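Local coordinates for protein probable ss-1,3-N-acetylglucosaminyltransferase (Staphylococcus aureus subsp. aureus N315, PDB 6H21) that is probably a glycosyltransferase, built from a GT-A-type family 2 domain followed by a TarS-like linker domain, at residues 244-256 / 267-279. Sequence-based numbering, arbitrary orientation.
Sequences YFATINEIYKAIY and RHQLAGKYTTRLL
Helix segments 244-256 and 267-279 pack nearly antiparallel, their N-to-C directions 155° apart and their axes 9.4 Å apart at closest approach, with Tyr-252 and Tyr-274 interlocking at the centre. Tyr-274 reaches in among Ile-248, Ile-251, Tyr-252 and Ile-255 because its CG points opposite the backbone N (chi1 -177°), and its ring turns an edge to the face of Tyr-252 in a T-shaped stack, centroids 5.6 Å apart. Ile-251 CG2 lies almost exactly on the normal of the Tyr-274 ring, 3.8 Å from its centroid, a CH-pi contact. Tyr-252 returns the fit, its ring a knob among Ala-271, Tyr-274, Thr-275 and Leu-278. These knobs-into-holes join two consecutive helices of the TarS-type linker domain into an antiparallel hairpin. At the tip of Tyr-252, OH forms a short hydrogen bond of 2.6 Å with Thr-275 OG1. Nearer the connecting loop, Tyr-256 OH hydrogen-bonds His-268 ND1 at 2.9 Å, in the plane of the imidazole, while Tyr-256 CE2 rests 3.5 Å from Ala-271 CB. Arg-267 lays one guanidinium face under Tyr-256 O; its NE instead hydrogen-bonds Tyr-261 O within the loop. Tyr-274 OH, touched by Ile-251 CD1, hydrogen-bonds Gln-200 OE1 of helix 198-207, linking the hairpin to that neighbouring helix.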
ATOM      1  N   TYR C 244     -17.542  -4.420  22.538  1.00 37.02           N
ATOM      2  CA  TYR C 244     -17.880  -4.976  21.232  1.00 35.37           C
ATOM      3  C   TYR C 244     -16.916  -6.115  20.862  1.00 34.04           C
ATOM      4  O   TYR C 244     -17.359  -7.217  20.493  1.00 33.20           O
ATOM      5  CB  TYR C 244     -17.868  -3.881  20.167  1.00 35.45           C
ATOM      6  CG  TYR C 244     -17.997  -4.386  18.752  1.00 34.70           C
ATOM      7  CD1 TYR C 244     -19.134  -5.056  18.322  1.00 34.92           C
ATOM      8  CD2 TYR C 244     -16.981  -4.184  17.831  1.00 34.41           C
ATOM      9  CE1 TYR C 244     -19.255  -5.519  17.022  1.00 34.17           C
ATOM     10  CE2 TYR C 244     -17.086  -4.632  16.522  1.00 33.89           C
ATOM     11  CZ  TYR C 244     -18.234  -5.283  16.109  1.00 34.28           C
ATOM     12  OH  TYR C 244     -18.340  -5.709  14.816  1.00 34.19           O
ATOM     13  N   PHE C 245     -15.610  -5.875  20.992  1.00 33.37           N
ATOM     14  CA  PHE C 245     -14.638  -6.885  20.539  1.00 32.69           C
ATOM     15  C   PHE C 245     -14.538  -8.049  21.538  1.00 32.83           C
ATOM     16  O   PHE C 245     -14.168  -9.142  21.133  1.00 32.39           O
ATOM     17  CB  PHE C 245     -13.288  -6.260  20.182  1.00 32.33           C
ATOM     18  CG  PHE C 245     -13.314  -5.567  18.839  1.00 31.87           C
ATOM     19  CD1 PHE C 245     -13.561  -6.292  17.680  1.00 31.43           C
ATOM     20  CD2 PHE C 245     -13.150  -4.195  18.735  1.00 32.05           C
ATOM     21  CE1 PHE C 245     -13.620  -5.671  16.443  1.00 30.93           C
ATOM     22  CE2 PHE C 245     -13.199  -3.578  17.495  1.00 31.73           C
ATOM     23  CZ  PHE C 245     -13.447  -4.311  16.357  1.00 31.17           C
ATOM     24  N   ALA C 246     -14.918  -7.839  22.805  1.00 33.63           N
ATOM     25  CA  ALA C 246     -15.079  -8.968  23.761  1.00 34.16           C
ATOM     26  C   ALA C 246     -16.234  -9.883  23.320  1.00 33.94           C
ATOM     27  O   ALA C 246     -16.175 -11.092  23.510  1.00 34.44           O
ATOM     28  CB  ALA C 246     -15.293  -8.458  25.168  1.00 35.44           C
ATOM     29  N   THR C 247     -17.287  -9.311  22.727  1.00 33.56           N
ATOM     30  CA  THR C 247     -18.413 -10.082  22.234  1.00 33.42           C
ATOM     31  C   THR C 247     -17.992 -10.892  21.000  1.00 32.41           C
ATOM     32  O   THR C 247     -18.296 -12.085  20.904  1.00 32.07           O
ATOM     33  CB  THR C 247     -19.630  -9.191  21.971  1.00 33.60           C
ATOM     34  OG1 THR C 247     -19.979  -8.612  23.232  1.00 35.20           O
ATOM     35  CG2 THR C 247     -20.817  -9.958  21.446  1.00 33.53           C
ATOM     36  N   ILE C 248     -17.259 -10.246  20.090  1.00 31.63           N
ATOM     37  CA  ILE C 248     -16.757 -10.918  18.885  1.00 31.13           C
ATOM     38  C   ILE C 248     -15.857 -12.091  19.303  1.00 31.36           C
ATOM     39  O   ILE C 248     -15.943 -13.176  18.736  1.00 31.52           O
ATOM     40  CB  ILE C 248     -16.025  -9.936  17.947  1.00 30.46           C
ATOM     41  CG1 ILE C 248     -16.901  -8.755  17.518  1.00 30.46           C
ATOM     42  CG2 ILE C 248     -15.445 -10.668  16.746  1.00 29.92           C
ATOM     43  CD1 ILE C 248     -18.174  -9.145  16.833  1.00 30.52           C
ATOM     44  N   ASN C 249     -14.998 -11.873  20.292  1.00 31.99           N
ATOM     45  CA  ASN C 249     -14.151 -12.928  20.830  1.00 32.84           C
ATOM     46  C   ASN C 249     -15.000 -14.158  21.215  1.00 33.34           C
ATOM     47  O   ASN C 249     -14.610 -15.266  20.948  1.00 33.01           O
ATOM     48  CB  ASN C 249     -13.289 -12.432  21.997  1.00 34.01           C
ATOM     49  CG  ASN C 249     -12.333 -13.490  22.499  1.00 35.06           C
ATOM     50  OD1 ASN C 249     -12.397 -13.907  23.660  1.00 37.92           O
ATOM     51  ND2 ASN C 249     -11.517 -14.018  21.607  1.00 34.88           N
ATOM     52  N   GLU C 250     -16.175 -13.952  21.809  1.00 33.88           N
ATOM     53  CA  GLU C 250     -17.027 -15.047  22.273  1.00 34.95           C
ATOM     54  C   GLU C 250     -17.646 -15.798  21.089  1.00 33.68           C
ATOM     55  O   GLU C 250     -17.879 -16.999  21.181  1.00 33.70           O
ATOM     56  CB  GLU C 250     -18.097 -14.531  23.245  1.00 36.85           C
ATOM     57  CG  GLU C 250     -17.520 -13.962  24.535  1.00 39.00           C
ATOM     58  CD  GLU C 250     -16.837 -14.961  25.459  1.00 41.81           C
ATOM     59  OE1 GLU C 250     -17.325 -16.112  25.554  1.00 44.92           O
ATOM     60  OE2 GLU C 250     -15.810 -14.587  26.101  1.00 45.31           O
ATOM     61  N   ILE C 251     -17.876 -15.094  19.971  1.00 32.49           N
ATOM     62  CA  ILE C 251     -18.393 -15.723  18.758  1.00 31.91           C
ATOM     63  C   ILE C 251     -17.375 -16.753  18.244  1.00 31.85           C
ATOM     64  O   ILE C 251     -17.723 -17.918  17.988  1.00 31.76           O
ATOM     65  CB  ILE C 251     -18.766 -14.659  17.715  1.00 31.30           C
ATOM     66  CG1 ILE C 251     -20.068 -13.955  18.120  1.00 31.54           C
ATOM     67  CG2 ILE C 251     -18.837 -15.250  16.312  1.00 30.94           C
ATOM     68  CD1 ILE C 251     -20.310 -12.667  17.384  1.00 31.20           C
ATOM     69  N   TYR C 252     -16.113 -16.325  18.116  1.00 31.41           N
ATOM     70  CA  TYR C 252     -15.036 -17.213  17.657  1.00 31.49           C
ATOM     71  C   TYR C 252     -14.840 -18.394  18.612  1.00 32.71           C
ATOM     72  O   TYR C 252     -14.685 -19.518  18.141  1.00 32.75           O
ATOM     73  CB  TYR C 252     -13.739 -16.433  17.487  1.00 30.70           C
ATOM     74  CG  TYR C 252     -13.726 -15.554  16.272  1.00 29.77           C
ATOM     75  CD1 TYR C 252     -13.748 -16.107  15.005  1.00 29.52           C
ATOM     76  CD2 TYR C 252     -13.696 -14.176  16.389  1.00 29.32           C
ATOM     77  CE1 TYR C 252     -13.693 -15.310  13.870  1.00 29.05           C
ATOM     78  CE2 TYR C 252     -13.663 -13.365  15.273  1.00 28.76           C
ATOM     79  CZ  TYR C 252     -13.659 -13.938  14.009  1.00 28.57           C
ATOM     80  OH  TYR C 252     -13.591 -13.154  12.909  1.00 28.08           O
ATOM     81  N   LYS C 253     -14.892 -18.131  19.934  1.00 34.01           N
ATOM     82  CA  LYS C 253     -14.777 -19.162  20.972  1.00 35.58           C
ATOM     83  C   LYS C 253     -15.893 -20.205  20.805  1.00 35.44           C
ATOM     84  O   LYS C 253     -15.618 -21.394  20.899  1.00 35.91           O
ATOM     85  CB  LYS C 253     -14.815 -18.580  22.390  1.00 37.52           C
ATOM     86  CG  LYS C 253     -13.581 -17.776  22.798  1.00 38.69           C
ATOM     87  CD  LYS C 253     -13.205 -17.878  24.263  1.00 40.83           C
ATOM     88  CE  LYS C 253     -13.976 -16.949  25.184  1.00 42.10           C
ATOM     89  N   ALA C 254     -17.122 -19.755  20.523  1.00 34.41           N
ATOM     90  CA  ALA C 254     -18.290 -20.643  20.342  1.00 34.73           C
ATOM     91  C   ALA C 254     -18.086 -21.557  19.131  1.00 34.51           C
ATOM     92  O   ALA C 254     -18.424 -22.733  19.169  1.00 35.03           O
ATOM     93  CB  ALA C 254     -19.583 -19.868  20.208  1.00 34.27           C
ATOM     94  N   ILE C 255     -17.519 -21.010  18.057  1.00 33.67           N
ATOM     95  CA  ILE C 255     -17.255 -21.796  16.865  1.00 33.78           C
ATOM     96  C   ILE C 255     -16.222 -22.885  17.180  1.00 34.55           C
ATOM     97  O   ILE C 255     -16.398 -24.060  16.841  1.00 35.10           O
ATOM     98  CB  ILE C 255     -16.797 -20.883  15.721  1.00 32.91           C
ATOM     99  CG1 ILE C 255     -17.962 -20.041  15.205  1.00 32.43           C
ATOM    100  CG2 ILE C 255     -16.130 -21.693  14.614  1.00 33.24           C
ATOM    101  CD1 ILE C 255     -17.555 -19.001  14.189  1.00 31.76           C
ATOM    102  N   TYR C 256     -15.139 -22.494  17.851  1.00 34.62           N
ATOM    103  CA  TYR C 256     -14.001 -23.397  18.033  1.00 35.43           C
ATOM    104  C   TYR C 256     -14.270 -24.445  19.112  1.00 36.93           C
ATOM    105  O   TYR C 256     -13.530 -25.435  19.160  1.00 37.80           O
ATOM    106  CB  TYR C 256     -12.709 -22.625  18.288  1.00 34.75           C
ATOM    107  CG  TYR C 256     -12.032 -22.230  17.007  1.00 33.89           C
ATOM    108  CD1 TYR C 256     -11.245 -23.141  16.314  1.00 34.33           C
ATOM    109  CD2 TYR C 256     -12.223 -20.972  16.456  1.00 32.74           C
ATOM    110  CE1 TYR C 256     -10.627 -22.793  15.126  1.00 33.67           C
ATOM    111  CE2 TYR C 256     -11.631 -20.618  15.260  1.00 32.13           C
ATOM    112  CZ  TYR C 256     -10.838 -21.533  14.592  1.00 32.57           C
ATOM    113  OH  TYR C 256     -10.245 -21.155  13.434  1.00 32.02           O
ATOM    114  N   ARG C 267     -14.089 -26.034  11.691  1.00 36.60           N
ATOM    115  CA  ARG C 267     -14.095 -24.846  12.583  1.00 35.35           C
ATOM    116  C   ARG C 267     -13.340 -23.663  11.945  1.00 34.09           C
ATOM    117  O   ARG C 267     -13.818 -22.500  11.993  1.00 33.02           O
ATOM    118  CB  ARG C 267     -13.525 -25.240  13.946  1.00 35.68           C
ATOM    119  CG  ARG C 267     -14.418 -26.192  14.727  1.00 36.69           C
ATOM    120  CD  ARG C 267     -13.677 -26.849  15.866  1.00 37.40           C
ATOM    121  NE  ARG C 267     -14.553 -27.608  16.740  1.00 38.42           N
ATOM    122  CZ  ARG C 267     -14.134 -28.244  17.826  1.00 39.35           C
ATOM    123  NH1 ARG C 267     -12.839 -28.276  18.104  1.00 39.45           N
ATOM    124  NH2 ARG C 267     -15.005 -28.843  18.617  1.00 40.15           N
ATOM    125  N   HIS C 268     -12.163 -23.940  11.360  1.00 34.19           N
ATOM    126  CA  HIS C 268     -11.384 -22.937  10.628  1.00 33.49           C
ATOM    127  C   HIS C 268     -12.237 -22.309   9.526  1.00 33.13           C
ATOM    128  O   HIS C 268     -12.208 -21.106   9.321  1.00 32.25           O
ATOM    129  CB  HIS C 268     -10.112 -23.532  10.012  1.00 34.01           C
ATOM    130  CG  HIS C 268      -9.083 -23.991  10.992  1.00 34.39           C
ATOM    131  ND1 HIS C 268      -8.844 -23.329  12.186  1.00 34.05           N
ATOM    132  CD2 HIS C 268      -8.206 -25.025  10.945  1.00 35.34           C
ATOM    133  CE1 HIS C 268      -7.888 -23.959  12.848  1.00 34.63           C
ATOM    134  NE2 HIS C 268      -7.465 -24.993  12.097  1.00 35.35           N
ATOM    135  N   GLN C 269     -12.989 -23.146   8.809  1.00 34.16           N
ATOM    136  CA  GLN C 269     -13.825 -22.688   7.700  1.00 34.27           C
ATOM    137  C   GLN C 269     -14.933 -21.772   8.224  1.00 33.35           C
ATOM    138  O   GLN C 269     -15.176 -20.730   7.653  1.00 32.63           O
ATOM    139  CB  GLN C 269     -14.449 -23.858   6.947  1.00 36.00           C
ATOM    140  CG  GLN C 269     -15.265 -23.411   5.745  1.00 36.71           C
ATOM    141  CD  GLN C 269     -16.085 -24.540   5.176  1.00 38.89           C
ATOM    142  OE1 GLN C 269     -16.778 -25.260   5.899  1.00 40.69           O
ATOM    143  NE2 GLN C 269     -16.002 -24.704   3.866  1.00 40.06           N
ATOM    144  N   LEU C 270     -15.621 -22.194   9.293  1.00 33.14           N
ATOM    145  CA  LEU C 270     -16.706 -21.382   9.853  1.00 32.59           C
ATOM    146  C   LEU C 270     -16.167 -20.035  10.366  1.00 31.51           C
ATOM    147  O   LEU C 270     -16.797 -19.007  10.190  1.00 30.99           O
ATOM    148  CB  LEU C 270     -17.384 -22.176  10.970  1.00 32.98           C
ATOM    149  CG  LEU C 270     -18.258 -23.331  10.493  1.00 33.96           C
ATOM    150  CD1 LEU C 270     -18.615 -24.237  11.655  1.00 34.59           C
ATOM    151  CD2 LEU C 270     -19.515 -22.818   9.802  1.00 33.87           C
ATOM    152  N   ALA C 271     -15.017 -20.078  11.036  1.00 31.25           N
ATOM    153  CA  ALA C 271     -14.347 -18.913  11.575  1.00 30.58           C
ATOM    154  C   ALA C 271     -13.962 -17.938  10.447  1.00 30.15           C
ATOM    155  O   ALA C 271     -14.132 -16.730  10.594  1.00 29.39           O
ATOM    156  CB  ALA C 271     -13.149 -19.362  12.368  1.00 30.76           C
ATOM    157  N   GLY C 272     -13.460 -18.471   9.321  1.00 30.51           N
ATOM    158  CA  GLY C 272     -13.122 -17.673   8.136  1.00 30.36           C
ATOM    159  C   GLY C 272     -14.344 -17.030   7.493  1.00 30.55           C
ATOM    160  O   GLY C 272     -14.314 -15.870   7.039  1.00 30.03           O
ATOM    161  N   LYS C 273     -15.436 -17.791   7.404  1.00 31.49           N
ATOM    162  CA  LYS C 273     -16.675 -17.250   6.870  1.00 31.95           C
ATOM    163  C   LYS C 273     -17.210 -16.142   7.781  1.00 30.97           C
ATOM    164  O   LYS C 273     -17.759 -15.140   7.289  1.00 30.50           O
ATOM    165  CB  LYS C 273     -17.691 -18.370   6.661  1.00 33.69           C
ATOM    166  CG  LYS C 273     -17.281 -19.372   5.585  1.00 35.42           C
ATOM    167  CD  LYS C 273     -17.159 -18.768   4.201  1.00 36.77           C
ATOM    168  CE  LYS C 273     -16.366 -19.666   3.270  1.00 38.80           C
ATOM    169  NZ  LYS C 273     -16.422 -19.174   1.872  1.00 40.92           N
ATOM    170  N   TYR C 274     -17.039 -16.296   9.098  1.00 30.44           N
ATOM    171  CA  TYR C 274     -17.508 -15.260  10.024  1.00 29.89           C
ATOM    172  C   TYR C 274     -16.633 -14.005   9.855  1.00 29.23           C
ATOM    173  O   TYR C 274     -17.144 -12.880   9.861  1.00 28.88           O
ATOM    174  CB  TYR C 274     -17.564 -15.706  11.494  1.00 30.08           C
ATOM    175  CG  TYR C 274     -18.127 -14.591  12.330  1.00 29.95           C
ATOM    176  CD1 TYR C 274     -19.490 -14.359  12.371  1.00 30.28           C
ATOM    177  CD2 TYR C 274     -17.296 -13.659  12.919  1.00 29.64           C
ATOM    178  CE1 TYR C 274     -20.022 -13.266  13.043  1.00 30.35           C
ATOM    179  CE2 TYR C 274     -17.811 -12.539  13.557  1.00 29.90           C
ATOM    180  CZ  TYR C 274     -19.178 -12.340  13.629  1.00 30.15           C
ATOM    181  OH  TYR C 274     -19.682 -11.234  14.264  1.00 30.36           O
ATOM    182  N   THR C 275     -15.318 -14.205   9.727  1.00 28.87           N
ATOM    183  CA  THR C 275     -14.390 -13.097   9.531  1.00 28.45           C
ATOM    184  C   THR C 275     -14.808 -12.287   8.292  1.00 28.55           C
ATOM    185  O   THR C 275     -14.806 -11.065   8.324  1.00 28.31           O
ATOM    186  CB  THR C 275     -12.933 -13.581   9.461  1.00 28.26           C
ATOM    187  OG1 THR C 275     -12.565 -14.195  10.701  1.00 28.20           O
ATOM    188  CG2 THR C 275     -11.985 -12.436   9.167  1.00 27.86           C
ATOM    189  N   THR C 276     -15.165 -12.980   7.207  1.00 29.13           N
ATOM    190  CA  THR C 276     -15.639 -12.350   5.980  1.00 29.67           C
ATOM    191  C   THR C 276     -16.876 -11.497   6.282  1.00 29.87           C
ATOM    192  O   THR C 276     -16.939 -10.333   5.905  1.00 29.66           O
ATOM    193  CB  THR C 276     -15.928 -13.378   4.876  1.00 30.41           C
ATOM    194  OG1 THR C 276     -14.740 -14.136   4.640  1.00 30.59           O
ATOM    195  CG2 THR C 276     -16.391 -12.751   3.576  1.00 30.97           C
ATOM    196  N   ARG C 277     -17.852 -12.085   6.977  1.00 30.24           N
ATOM    197  CA  ARG C 277     -19.058 -11.363   7.370  1.00 30.68           C
ATOM    198  C   ARG C 277     -18.688 -10.112   8.185  1.00 30.05           C
ATOM    199  O   ARG C 277     -19.276  -9.041   7.985  1.00 30.09           O
ATOM    200  CB  ARG C 277     -19.999 -12.285   8.155  1.00 31.49           C
ATOM    201  CG  ARG C 277     -21.246 -11.595   8.689  1.00 32.51           C
ATOM    202  CD  ARG C 277     -21.099 -11.189  10.138  1.00 33.30           C
ATOM    203  NE  ARG C 277     -21.998 -10.081  10.442  1.00 35.05           N
ATOM    204  CZ  ARG C 277     -21.725  -9.101  11.298  1.00 35.65           C
ATOM    205  NH1 ARG C 277     -22.562  -8.078  11.390  1.00 37.66           N
ATOM    206  NH2 ARG C 277     -20.616  -9.135  12.032  1.00 35.01           N
ATOM    207  N   LEU C 278     -17.736 -10.247   9.109  1.00 29.46           N
ATOM    208  CA  LEU C 278     -17.341  -9.150   9.990  1.00 29.51           C
ATOM    209  C   LEU C 278     -16.727  -7.988   9.185  1.00 29.76           C
ATOM    210  O   LEU C 278     -17.028  -6.800   9.397  1.00 29.74           O
ATOM    211  CB  LEU C 278     -16.357  -9.700  11.025  1.00 29.14           C
ATOM    212  CG  LEU C 278     -15.834  -8.703  12.046  1.00 29.16           C
ATOM    213  CD1 LEU C 278     -16.963  -8.180  12.903  1.00 29.58           C
ATOM    214  CD2 LEU C 278     -14.764  -9.328  12.919  1.00 29.07           C
ATOM    215  N   LEU C 279     -15.840  -8.328   8.260  1.00 30.05           N
ATOM    216  CA  LEU C 279     -15.201  -7.337   7.391  1.00 30.52           C
ATOM    217  C   LEU C 279     -16.224  -6.672   6.461  1.00 31.69           C
ATOM    218  O   LEU C 279     -16.054  -5.507   6.132  1.00 32.20           O
ATOM    219  CB  LEU C 279     -14.087  -8.024   6.598  1.00 30.48           C
ATOM    220  CG  LEU C 279     -12.860  -8.387   7.430  1.00 29.94           C
ATOM    221  CD1 LEU C 279     -11.869  -9.191   6.612  1.00 30.06           C
ATOM    222  CD2 LEU C 279     -12.196  -7.134   7.991  1.00 29.93           C
TER